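Local coordinates for 5-formaminoimidazole-4-carboxamide-1-(beta)-D-ribofuranosyl 5'-monophosphate synthetase (Methanocaldococcus jannaschii, PDB 2R7L), which catalyses the ATP- and formate-dependent, folate-independent formylation of AICAR to FAICAR in de novo purine biosynthesis, at residues I21-S26 with V90-F95; H27-I32 with V53-F58; D68-I73 with I96-L101. All coordinates share one frame; numbering follows the deposited sequence.

In the fold
The three contacts gather round one end of the four-stranded parallel sheet (63-66, 43-47, 20-24, 87-89); contact 1 takes in strand 20-24, and contacts 2 and 3 join helices and a 3-10 turn that follow its strands. Centres lie about 11 Å apart for contacts 1 and 2 and 10 Å for contacts 1 and 3, whereas contacts 2 and 3 do not touch (nearest atoms about 7 Å apart). Contact 1 meets contact 2 through Gly-25 O and Tyr-55 OH, 3.1 Å apart and probably hydrogen-bonded, and contact 3 where Phe-95 CD1 meets Ile-73 CD1 at 3.5 Å. AICAR touches Ser-94 and His-27; the side chain of Tyr-98 is about 5 Å from the bound AICAR.

Contact 1: I21-S26 with V90-F95. With AMZ (aminoimidazole 4-carboxamide ribonucleotide), chain F.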
loop_
_atom_site.group_PDB
_atom_site.type_symbol
_atom_site.label_atom_id
_atom_site.label_comp_id
_atom_site.label_asym_id
_atom_site.label_seq_id
_atom_site.Cartn_x
_atom_site.Cartn_y
_atom_site.Cartn_z
ATOM N N ILE A 21 -18.024 1.664 17.305
ATOM C CA ILE A 21 -18.724 2.710 16.570
ATOM C C ILE A 21 -19.996 2.125 16.010
ATOM O O ILE A 21 -19.972 1.080 15.356
ATOM C CB ILE A 21 -17.854 3.307 15.448
ATOM C CG1 ILE A 21 -16.757 4.179 16.063
ATOM C CG2 ILE A 21 -18.716 4.121 14.469
ATOM C CD1 ILE A 21 -15.746 4.699 15.073
ATOM N N ALA A 22 -21.117 2.777 16.305
ATOM C CA ALA A 22 -22.408 2.304 15.827
ATOM C C ALA A 22 -23.148 3.352 14.982
ATOM O O ALA A 22 -22.921 4.561 15.105
ATOM C CB ALA A 22 -23.272 1.853 16.997
ATOM N N THR A 23 -24.039 2.865 14.130
ATOM C CA THR A 23 -24.874 3.718 13.310
ATOM C C THR A 23 -25.985 2.852 12.742
ATOM O O THR A 23 -25.918 1.624 12.809
ATOM C CB THR A 23 -24.064 4.379 12.165
ATOM O OG1 THR A 23 -24.708 5.591 11.748
ATOM C CG2 THR A 23 -23.922 3.435 10.988
ATOM N N LEU A 24 -27.019 3.490 12.202
ATOM C CA LEU A 24 -28.113 2.760 11.568
ATOM C C LEU A 24 -27.724 2.398 10.144
ATOM O O LEU A 24 -27.109 3.197 9.441
ATOM C CB LEU A 24 -29.409 3.594 11.589
ATOM C CG LEU A 24 -30.563 3.156 10.681
ATOM C CD1 LEU A 24 -31.164 1.852 11.164
ATOM C CD2 LEU A 24 -31.635 4.238 10.596
ATOM N N GLY A 25 -28.101 1.200 9.717
ATOM C CA GLY A 25 -27.723 0.697 8.411
ATOM C C GLY A 25 -28.461 1.345 7.250
ATOM O O GLY A 25 -29.359 0.746 6.664
ATOM N N SER A 26 -28.053 2.562 6.902
ATOM C CA SER A 26 -28.659 3.299 5.802
ATOM C C SER A 26 -27.921 4.608 5.601
ATOM O O SER A 26 -27.006 4.933 6.356
ATOM C CB SER A 26 -30.132 3.604 6.110
ATOM O OG SER A 26 -30.767 4.171 4.976
ATOM N N VAL A 90 -22.730 7.310 15.447
ATOM C CA VAL A 90 -22.509 8.339 14.428
ATOM C C VAL A 90 -23.847 8.644 13.745
ATOM O O VAL A 90 -24.435 7.780 13.090
ATOM C CB VAL A 90 -21.437 7.917 13.394
ATOM C CG1 VAL A 90 -21.319 8.948 12.274
ATOM C CG2 VAL A 90 -20.086 7.731 14.086
ATOM N N PRO A 91 -24.347 9.871 13.930
ATOM C CA PRO A 91 -25.667 10.215 13.429
ATOM C C PRO A 91 -25.656 10.548 11.940
ATOM O O PRO A 91 -24.652 11.040 11.408
ATOM C CB PRO A 91 -26.022 11.460 14.240
ATOM C CG PRO A 91 -24.712 12.121 14.467
ATOM C CD PRO A 91 -23.704 11.004 14.621
ATOM N N HIS A 92 -26.771 10.269 11.280
ATOM C CA HIS A 92 -26.958 10.644 9.890
ATOM C C HIS A 92 -28.441 10.822 9.535
ATOM O O HIS A 92 -29.328 10.529 10.344
ATOM C CB HIS A 92 -26.289 9.627 8.965
ATOM C CG HIS A 92 -26.806 8.232 9.112
ATOM N ND1 HIS A 92 -28.140 7.915 8.987
ATOM C CD2 HIS A 92 -26.162 7.061 9.331
ATOM C CE1 HIS A 92 -28.300 6.613 9.135
ATOM N NE2 HIS A 92 -27.114 6.071 9.349
ATOM N N GLY A 93 -28.688 11.292 8.314
ATOM C CA GLY A 93 -30.037 11.587 7.827
ATOM C C GLY A 93 -31.119 10.590 8.192
ATOM O O GLY A 93 -32.115 10.958 8.816
ATOM N N SER A 94 -30.928 9.334 7.797
ATOM C CA SER A 94 -31.917 8.289 8.035
ATOM C C SER A 94 -32.100 8.001 9.513
ATOM O O SER A 94 -33.185 7.605 9.939
ATOM C CB SER A 94 -31.527 6.988 7.334
ATOM O OG SER A 94 -31.538 7.133 5.932
ATOM N N PHE A 95 -31.032 8.174 10.287
ATOM C CA PHE A 95 -31.082 7.892 11.711
ATOM C C PHE A 95 -31.934 8.923 12.436
ATOM O O PHE A 95 -32.808 8.573 13.228
ATOM C CB PHE A 95 -29.683 7.863 12.325
ATOM C CG PHE A 95 -29.693 7.857 13.825
ATOM C CD1 PHE A 95 -30.076 6.718 14.522
ATOM C CD2 PHE A 95 -29.344 8.990 14.539
ATOM C CE1 PHE A 95 -30.101 6.707 15.900
ATOM C CE2 PHE A 95 -29.369 8.991 15.918
ATOM C CZ PHE A 95 -29.745 7.847 16.601
HETATM O O5 AMZ F . -27.214 10.401 -1.766
HETATM C C6 AMZ F . -27.640 11.436 -1.248
HETATM N N2 AMZ F . -27.243 12.661 -1.580
HETATM C C3A AMZ F . -28.701 11.377 -0.162
HETATM C C7A AMZ F . -29.356 12.446 0.422
HETATM N N3 AMZ F . -29.188 13.744 0.161
HETATM N N1 AMZ F . -29.174 10.259 0.377
HETATM C C5 AMZ F . -30.095 10.619 1.282
HETATM N N AMZ F . -30.205 11.952 1.306
HETATM C C1 AMZ F . -31.106 12.739 2.182
HETATM C C2 AMZ F . -32.491 12.952 1.570
HETATM C C3 AMZ F . -33.353 11.922 2.276
HETATM O O2 AMZ F . -34.658 12.461 2.482
HETATM O O1 AMZ F . -32.923 14.273 1.918
HETATM O O AMZ F . -31.272 11.921 3.352
HETATM C C AMZ F . -32.669 11.788 3.634
HETATM C C4 AMZ F . -32.864 10.385 4.242
HETATM O O3 AMZ F . -32.390 9.389 3.341
HETATM P P AMZ F . -33.235 8.071 3.116
HETATM O OP1 AMZ F . -33.345 7.191 4.308
HETATM O O4 AMZ F . -34.697 8.522 2.618
HETATM O OP2 AMZ F . -32.561 7.279 1.873
#
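Ala-22, Thr-23 and Leu-24 are each bonded to segment 90-95 by a different donor. The backbone Val-90 N gives its hydrogen to Ala-22 O (2.8 Å, 166° at the hydrogen). Thr-23 holds OG1 anti to the backbone N (chi1 -156°), which brings it to Val-90 O, to which it donates at 2.6 Å in the carbonyl plane. His-92, at the N-cap position of helix 93-99, sends ring nitrogen NE2 to Leu-24 O (2.9 Å, 161°), which lies at the ring edge only slightly out of plane. In this bond NE2 is the donor, which helps to orient the ring. Ser-26 O stands over one ring face, 3.2 Å from His-92 NE2 but at too poor an angle for a hydrogen bond. Ser-26 OG donates to Ser-94 OG (3.2 Å), and Ser-94 OG in turn bonds the ligand phosphate oxygen OP1, modelled at a doubtfully short 2.4 Å.

Apolar contact is modest: Ile-21 CG2 meets Val-90 CG2 at 3.9 Å, and Leu-24 CB approaches Phe-95 CD1 at 4.3 Å. Strand 20-24 runs into a loop and strand 87-89 into the start of helix 93-99, whose Ser-94 binds the phosphate with Ser-26 behind it, consistent with the switch-point crevice of a Rossmann-like sheet.

Contact 2: H27-I32 with V53-F58. With AMZ (aminoimidazole 4-carboxamide ribonucleotide), chain F; SO4 (sulfate ion), chain B.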
loop_
_atom_site.group_PDB
_atom_site.type_symbol
_atom_site.label_atom_id
_atom_site.label_comp_id
_atom_site.label_asym_id
_atom_site.label_seq_id
_atom_site.Cartn_x
_atom_site.Cartn_y
_atom_site.Cartn_z
ATOM N N HIS A 27 -28.349 5.364 4.589
ATOM C CA HIS A 27 -27.872 6.728 4.349
ATOM C C HIS A 27 -26.406 6.803 3.920
ATOM O O HIS A 27 -26.112 6.969 2.740
ATOM C CB HIS A 27 -28.101 7.615 5.569
ATOM C CG HIS A 27 -27.935 9.074 5.288
ATOM N ND1 HIS A 27 -26.802 9.774 5.638
ATOM C CD2 HIS A 27 -28.756 9.964 4.679
ATOM C CE1 HIS A 27 -26.932 11.035 5.264
ATOM N NE2 HIS A 27 -28.109 11.176 4.678
ATOM N N THR A 28 -25.499 6.695 4.893
ATOM C CA THR A 28 -24.062 6.763 4.646
ATOM C C THR A 28 -23.302 5.722 5.476
ATOM O O THR A 28 -22.085 5.798 5.615
ATOM C CB THR A 28 -23.507 8.157 4.994
ATOM O OG1 THR A 28 -24.105 8.621 6.215
ATOM C CG2 THR A 28 -23.803 9.159 3.874
ATOM N N SER A 29 -24.020 4.746 6.021
ATOM C CA SER A 29 -23.425 3.824 6.983
ATOM C C SER A 29 -22.280 2.988 6.398
ATOM O O SER A 29 -21.327 2.660 7.102
ATOM C CB SER A 29 -24.489 2.913 7.586
ATOM O OG SER A 29 -24.959 1.998 6.615
ATOM N N LEU A 30 -22.364 2.655 5.116
ATOM C CA LEU A 30 -21.346 1.796 4.496
ATOM C C LEU A 30 -19.919 2.289 4.716
ATOM O O LEU A 30 -19.048 1.493 5.049
ATOM C CB LEU A 30 -21.614 1.579 3.012
ATOM C CG LEU A 30 -22.720 0.564 2.711
ATOM C CD1 LEU A 30 -22.976 0.470 1.216
ATOM C CD2 LEU A 30 -22.370 -0.784 3.282
ATOM N N HIS A 31 -19.676 3.583 4.541
ATOM C CA HIS A 31 -18.335 4.109 4.763
ATOM C C HIS A 31 -18.123 4.582 6.193
ATOM O O HIS A 31 -16.989 4.696 6.652
ATOM C CB HIS A 31 -17.945 5.184 3.737
ATOM C CG HIS A 31 -18.811 6.406 3.758
ATOM N ND1 HIS A 31 -18.594 7.459 4.619
ATOM C CD2 HIS A 31 -19.878 6.754 3.000
ATOM C CE1 HIS A 31 -19.500 8.394 4.405
ATOM N NE2 HIS A 31 -20.284 7.996 3.419
ATOM N N ILE A 32 -19.213 4.845 6.906
ATOM C CA ILE A 32 -19.119 5.087 8.333
ATOM C C ILE A 32 -18.594 3.833 9.027
ATOM O O ILE A 32 -17.732 3.913 9.907
ATOM C CB ILE A 32 -20.485 5.465 8.953
ATOM C CG1 ILE A 32 -20.847 6.912 8.616
ATOM C CG2 ILE A 32 -20.456 5.277 10.471
ATOM C CD1 ILE A 32 -22.303 7.282 8.954
ATOM N N VAL A 53 -28.846 -7.154 3.791
ATOM C CA VAL A 53 -27.950 -7.746 2.798
ATOM C C VAL A 53 -26.713 -6.914 2.425
ATOM O O VAL A 53 -25.614 -7.458 2.344
ATOM C CB VAL A 53 -28.707 -8.149 1.517
ATOM C CG1 VAL A 53 -27.731 -8.558 0.427
ATOM C CG2 VAL A 53 -29.662 -9.286 1.816
ATOM N N PRO A 54 -26.880 -5.601 2.187
ATOM C CA PRO A 54 -25.716 -4.816 1.771
ATOM C C PRO A 54 -24.624 -4.801 2.840
ATOM O O PRO A 54 -23.436 -4.824 2.521
ATOM C CB PRO A 54 -26.291 -3.402 1.594
ATOM C CG PRO A 54 -27.767 -3.599 1.420
ATOM C CD PRO A 54 -28.096 -4.774 2.280
ATOM N N TYR A 55 -25.044 -4.767 4.099
ATOM C CA TYR A 55 -24.138 -4.697 5.242
ATOM C C TYR A 55 -23.506 -6.044 5.551
ATOM O O TYR A 55 -22.424 -6.111 6.133
ATOM C CB TYR A 55 -24.892 -4.114 6.440
ATOM C CG TYR A 55 -25.525 -2.832 5.994
ATOM C CD1 TYR A 55 -24.767 -1.677 5.903
ATOM C CD2 TYR A 55 -26.849 -2.792 5.555
ATOM C CE1 TYR A 55 -25.307 -0.507 5.440
ATOM C CE2 TYR A 55 -27.401 -1.610 5.085
ATOM C CZ TYR A 55 -26.620 -0.472 5.032
ATOM O OH TYR A 55 -27.126 0.721 4.566
ATOM N N LYS A 56 -24.170 -7.109 5.119
ATOM C CA LYS A 56 -23.650 -8.450 5.296
ATOM C C LYS A 56 -22.662 -8.787 4.196
ATOM O O LYS A 56 -21.582 -9.314 4.459
ATOM C CB LYS A 56 -24.785 -9.469 5.340
ATOM C CG LYS A 56 -25.652 -9.334 6.585
ATOM C CD LYS A 56 -26.560 -10.528 6.772
ATOM C CE LYS A 56 -27.419 -10.758 5.551
ATOM N NZ LYS A 56 -28.331 -11.921 5.742
ATOM N N ARG A 57 -23.020 -8.468 2.960
ATOM C CA ARG A 57 -22.177 -8.831 1.827
ATOM C C ARG A 57 -20.965 -7.917 1.675
ATOM O O ARG A 57 -19.945 -8.312 1.113
ATOM C CB ARG A 57 -22.995 -8.892 0.537
ATOM C CG ARG A 57 -24.192 -9.811 0.667
ATOM C CD ARG A 57 -24.534 -10.509 -0.628
ATOM N NE ARG A 57 -25.764 -11.272 -0.463
ATOM C CZ ARG A 57 -26.650 -11.491 -1.428
ATOM N NH1 ARG A 57 -26.444 -11.007 -2.646
ATOM N NH2 ARG A 57 -27.747 -12.194 -1.171
ATOM N N PHE A 58 -21.070 -6.695 2.172
ATOM C CA PHE A 58 -19.919 -5.801 2.142
ATOM C C PHE A 58 -19.021 -6.028 3.368
ATOM O O PHE A 58 -17.924 -5.484 3.438
ATOM C CB PHE A 58 -20.348 -4.336 2.000
ATOM C CG PHE A 58 -20.652 -3.916 0.574
ATOM C CD1 PHE A 58 -19.702 -4.069 -0.429
ATOM C CD2 PHE A 58 -21.875 -3.346 0.243
ATOM C CE1 PHE A 58 -19.969 -3.677 -1.735
ATOM C CE2 PHE A 58 -22.148 -2.946 -1.069
ATOM C CZ PHE A 58 -21.192 -3.109 -2.055
HETATM O O5 AMZ F . -27.214 10.401 -1.766
HETATM C C6 AMZ F . -27.640 11.436 -1.248
HETATM N N2 AMZ F . -27.243 12.661 -1.580
HETATM C C3A AMZ F . -28.701 11.377 -0.162
HETATM C C7A AMZ F . -29.356 12.446 0.422
HETATM N N3 AMZ F . -29.188 13.744 0.161
HETATM N N1 AMZ F . -29.174 10.259 0.377
HETATM C C5 AMZ F . -30.095 10.619 1.282
HETATM N N AMZ F . -30.205 11.952 1.306
HETATM C C1 AMZ F . -31.106 12.739 2.182
HETATM C C2 AMZ F . -32.491 12.952 1.570
HETATM C C3 AMZ F . -33.353 11.922 2.276
HETATM O O2 AMZ F . -34.658 12.461 2.482
HETATM O O1 AMZ F . -32.923 14.273 1.918
HETATM O O AMZ F . -31.272 11.921 3.352
HETATM C C AMZ F . -32.669 11.788 3.634
HETATM C C4 AMZ F . -32.864 10.385 4.242
HETATM O O3 AMZ F . -32.390 9.389 3.341
HETATM P P AMZ F . -33.235 8.071 3.116
HETATM O OP1 AMZ F . -33.345 7.191 4.308
HETATM O O4 AMZ F . -34.697 8.522 2.618
HETATM O OP2 AMZ F . -32.561 7.279 1.873
HETATM S S SO4 B . -27.087 -13.025 2.384
HETATM O O1 SO4 B . -26.685 -11.627 2.504
HETATM O O2 SO4 B . -28.431 -13.100 1.810
HETATM O O3 SO4 B . -26.139 -13.726 1.520
HETATM O O4 SO4 B . -27.093 -13.641 3.709
#
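Tyr-55 OH and Ser-29 OG converge on one carboxylate oxygen, OE2 of Glu-265 of the second subunit, each hydrogen-bonded to it, while OE1 of the same residue accepts from Leu-30 N. The two hydroxyls lie 3.2 Å apart, Tyr-55 OH from Ser-29 OG, though the exact position of Ser-29 OG is doubtful. Three bonds on one carboxylate, one of them from the first turn of helix 29-38, would help stabilise its negative charge in this buried place.

The apolar part is carried by Leu-30, whose CG lies beside the backbone N (chi1 -77°). Its branch CD2 comes to 3.7 Å from Tyr-55 CE1 and to 4.0 Å from Phe-58 CD2, the leucine side chain crossing each aromatic one at about a right angle. CD2 touches both rings, and CD1 also lies against Phe-58.

Away from Leu-30, helix 53-57 holds a sulfate, probably from the crystallisation liquor. Lys-56 NZ donates to its O4 at 2.9 Å, Arg-57 NE to O1 at 3.1 Å, and Arg-57 NH2 reaches O2 at 3.2 Å in an almost straight bond (172°). Arg-57 NH2 also forms a salt bridge with Asp-276 of the second subunit.

At the start of segment 27-32, His-27 ND1 and Thr-28 OG1 share a hydrogen bond of 3.0 Å in which either may donate. The His-27 ring edge meets the ligand, CD2 lying 3.5 Å from the ribose oxygen O of AICAR. Helix 29-38 links strands 20-24 and 43-47, and helix 53-57 links 43-47 to 63-66, so the contact packs two successive beta-alpha-beta crossover helices of a Rossmann-like unit beside the AICAR pocket and a subunit interface.

Contact 3: D68-I73 with I96-L101; sequences DNFSDI and IAYCGL
Tyr-98, Phe-70 and Ile-73 bury the most surface here, Tyr-98 far ahead of the other two. Phe-70 meets one face of the tyrosine ring with two parts of its side chain. Its CB sits over that face, 3.5 Å from the centroid of the Tyr-98 ring, a CH-pi contact. Beyond it the phenyl edge is turned to the same ring, CD1 of Phe-70 lying 3.5 Å from CE1 of Tyr-98; the planes stand at 87° and the centroids 5.0 Å apart, a T-shaped pair. The tyrosine hydroxyl is hydrogen-bonded to Arg-51, and both rings also touch Leu-24 of strand 20-24. In the Rossmann-like unit this packs the 3-10 turn after strand 63-66, outermost in this chain's sheet, on the end of helix 93-99, whose first turn holds Ser-94, a ligand of the AICAR phosphate.

Ile-73 works one turn further along. Its CG1 takes the crowded position between backbone N and carbonyl carbon (chi1 74°), and the terminal CD1 lies 3.8 Å from Cys-99 CB and 4.1 Å from Tyr-98 CB. Between the aromatic and aliphatic patches the backbones approach closely: Ser-71 CA points its hydrogen at Tyr-98 O, 3.6 Å from carbon to oxygen and nearly straight (171°).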
loop_
_atom_site.group_PDB
_atom_site.type_symbol
_atom_site.label_atom_id
_atom_site.label_comp_id
_atom_site.label_asym_id
_atom_site.label_seq_id
_atom_site.Cartn_x
_atom_site.Cartn_y
_atom_site.Cartn_z
ATOM N N ASP A 68 -37.477 -4.550 14.598
ATOM C CA ASP A 68 -38.657 -4.914 13.815
ATOM C C ASP A 68 -38.888 -3.909 12.691
ATOM O O ASP A 68 -39.187 -4.283 11.555
ATOM C CB ASP A 68 -39.891 -5.009 14.715
ATOM C CG ASP A 68 -39.956 -6.323 15.474
ATOM O OD1 ASP A 68 -40.324 -6.300 16.669
ATOM O OD2 ASP A 68 -39.633 -7.376 14.878
ATOM N N ASN A 69 -38.738 -2.634 13.033
ATOM C CA ASN A 69 -38.816 -1.527 12.091
ATOM C C ASN A 69 -37.846 -0.472 12.585
ATOM O O ASN A 69 -37.646 -0.343 13.797
ATOM C CB ASN A 69 -40.234 -0.943 12.058
ATOM C CG ASN A 69 -41.251 -1.902 11.459
ATOM O OD1 ASN A 69 -41.280 -2.116 10.244
ATOM N ND2 ASN A 69 -42.096 -2.479 12.310
ATOM N N PHE A 70 -37.252 0.290 11.668
ATOM C CA PHE A 70 -36.229 1.260 12.057
ATOM C C PHE A 70 -36.759 2.271 13.062
ATOM O O PHE A 70 -35.990 2.992 13.698
ATOM C CB PHE A 70 -35.637 1.991 10.846
ATOM C CG PHE A 70 -34.668 1.165 10.040
ATOM C CD1 PHE A 70 -34.225 1.609 8.804
ATOM C CD2 PHE A 70 -34.215 -0.062 10.504
ATOM C CE1 PHE A 70 -33.337 0.855 8.054
ATOM C CE2 PHE A 70 -33.325 -0.819 9.755
ATOM C CZ PHE A 70 -32.888 -0.362 8.530
ATOM N N SER A 71 -38.077 2.328 13.206
ATOM C CA SER A 71 -38.675 3.253 14.155
ATOM C C SER A 71 -38.344 2.846 15.592
ATOM O O SER A 71 -38.340 3.683 16.496
ATOM C CB SER A 71 -40.185 3.328 13.947
ATOM O OG SER A 71 -40.675 4.588 14.366
ATOM N N ASP A 72 -38.042 1.564 15.787
ATOM C CA ASP A 72 -37.769 1.017 17.117
ATOM C C ASP A 72 -36.457 1.496 17.735
ATOM O O ASP A 72 -36.247 1.350 18.938
ATOM C CB ASP A 72 -37.787 -0.510 17.077
ATOM C CG ASP A 72 -39.138 -1.060 16.687
ATOM O OD1 ASP A 72 -40.154 -0.394 16.969
ATOM O OD2 ASP A 72 -39.187 -2.160 16.098
ATOM N N ILE A 73 -35.580 2.071 16.918
ATOM C CA ILE A 73 -34.250 2.456 17.386
ATOM C C ILE A 73 -34.282 3.516 18.486
ATOM O O ILE A 73 -33.254 3.824 19.097
ATOM C CB ILE A 73 -33.350 2.914 16.224
ATOM C CG1 ILE A 73 -33.754 4.306 15.738
ATOM C CG2 ILE A 73 -33.421 1.907 15.094
ATOM C CD1 ILE A 73 -32.994 4.767 14.508
ATOM N N ILE A 96 -31.658 10.195 12.173
ATOM C CA ILE A 96 -32.418 11.276 12.774
ATOM C C ILE A 96 -33.898 11.167 12.402
ATOM O O ILE A 96 -34.775 11.397 13.236
ATOM C CB ILE A 96 -31.843 12.638 12.373
ATOM C CG1 ILE A 96 -30.385 12.726 12.822
ATOM C CG2 ILE A 96 -32.657 13.765 12.986
ATOM C CD1 ILE A 96 -29.641 13.939 12.297
ATOM N N ALA A 97 -34.170 10.775 11.161
ATOM C CA ALA A 97 -35.540 10.620 10.687
ATOM C C ALA A 97 -36.271 9.466 11.362
ATOM O O ALA A 97 -37.367 9.649 11.889
ATOM C CB ALA A 97 -35.574 10.453 9.173
ATOM N N TYR A 98 -35.673 8.278 11.332
ATOM C CA TYR A 98 -36.320 7.081 11.870
ATOM C C TYR A 98 -36.425 7.110 13.394
ATOM O O TYR A 98 -37.361 6.557 13.973
ATOM C CB TYR A 98 -35.572 5.825 11.441
ATOM C CG TYR A 98 -35.946 5.283 10.080
ATOM C CD1 TYR A 98 -35.017 5.246 9.046
ATOM C CD2 TYR A 98 -37.217 4.781 9.836
ATOM C CE1 TYR A 98 -35.346 4.735 7.806
ATOM C CE2 TYR A 98 -37.555 4.267 8.596
ATOM C CZ TYR A 98 -36.614 4.249 7.585
ATOM O OH TYR A 98 -36.941 3.742 6.351
ATOM N N CYS A 99 -35.456 7.744 14.040
ATOM C CA CYS A 99 -35.445 7.848 15.491
ATOM C C CYS A 99 -36.410 8.940 15.944
ATOM O O CYS A 99 -37.155 8.765 16.906
ATOM C CB CYS A 99 -34.026 8.153 15.986
ATOM S SG CYS A 99 -33.817 8.244 17.782
ATOM N N GLY A 100 -36.384 10.061 15.227
ATOM C CA GLY A 100 -37.178 11.227 15.559
ATOM C C GLY A 100 -36.301 12.290 16.171
ATOM O O GLY A 100 -35.699 12.072 17.216
ATOM N N LEU A 101 -36.222 13.444 15.525
ATOM C CA LEU A 101 -35.336 14.514 15.980
ATOM C C LEU A 101 -35.604 14.946 17.423
ATOM O O LEU A 101 -34.694 15.393 18.127
ATOM C CB LEU A 101 -35.415 15.718 15.039
ATOM C CG LEU A 101 -34.610 16.943 15.471
ATOM C CD1 LEU A 101 -33.116 16.625 15.566
ATOM C CD2 LEU A 101 -34.854 18.105 14.526
#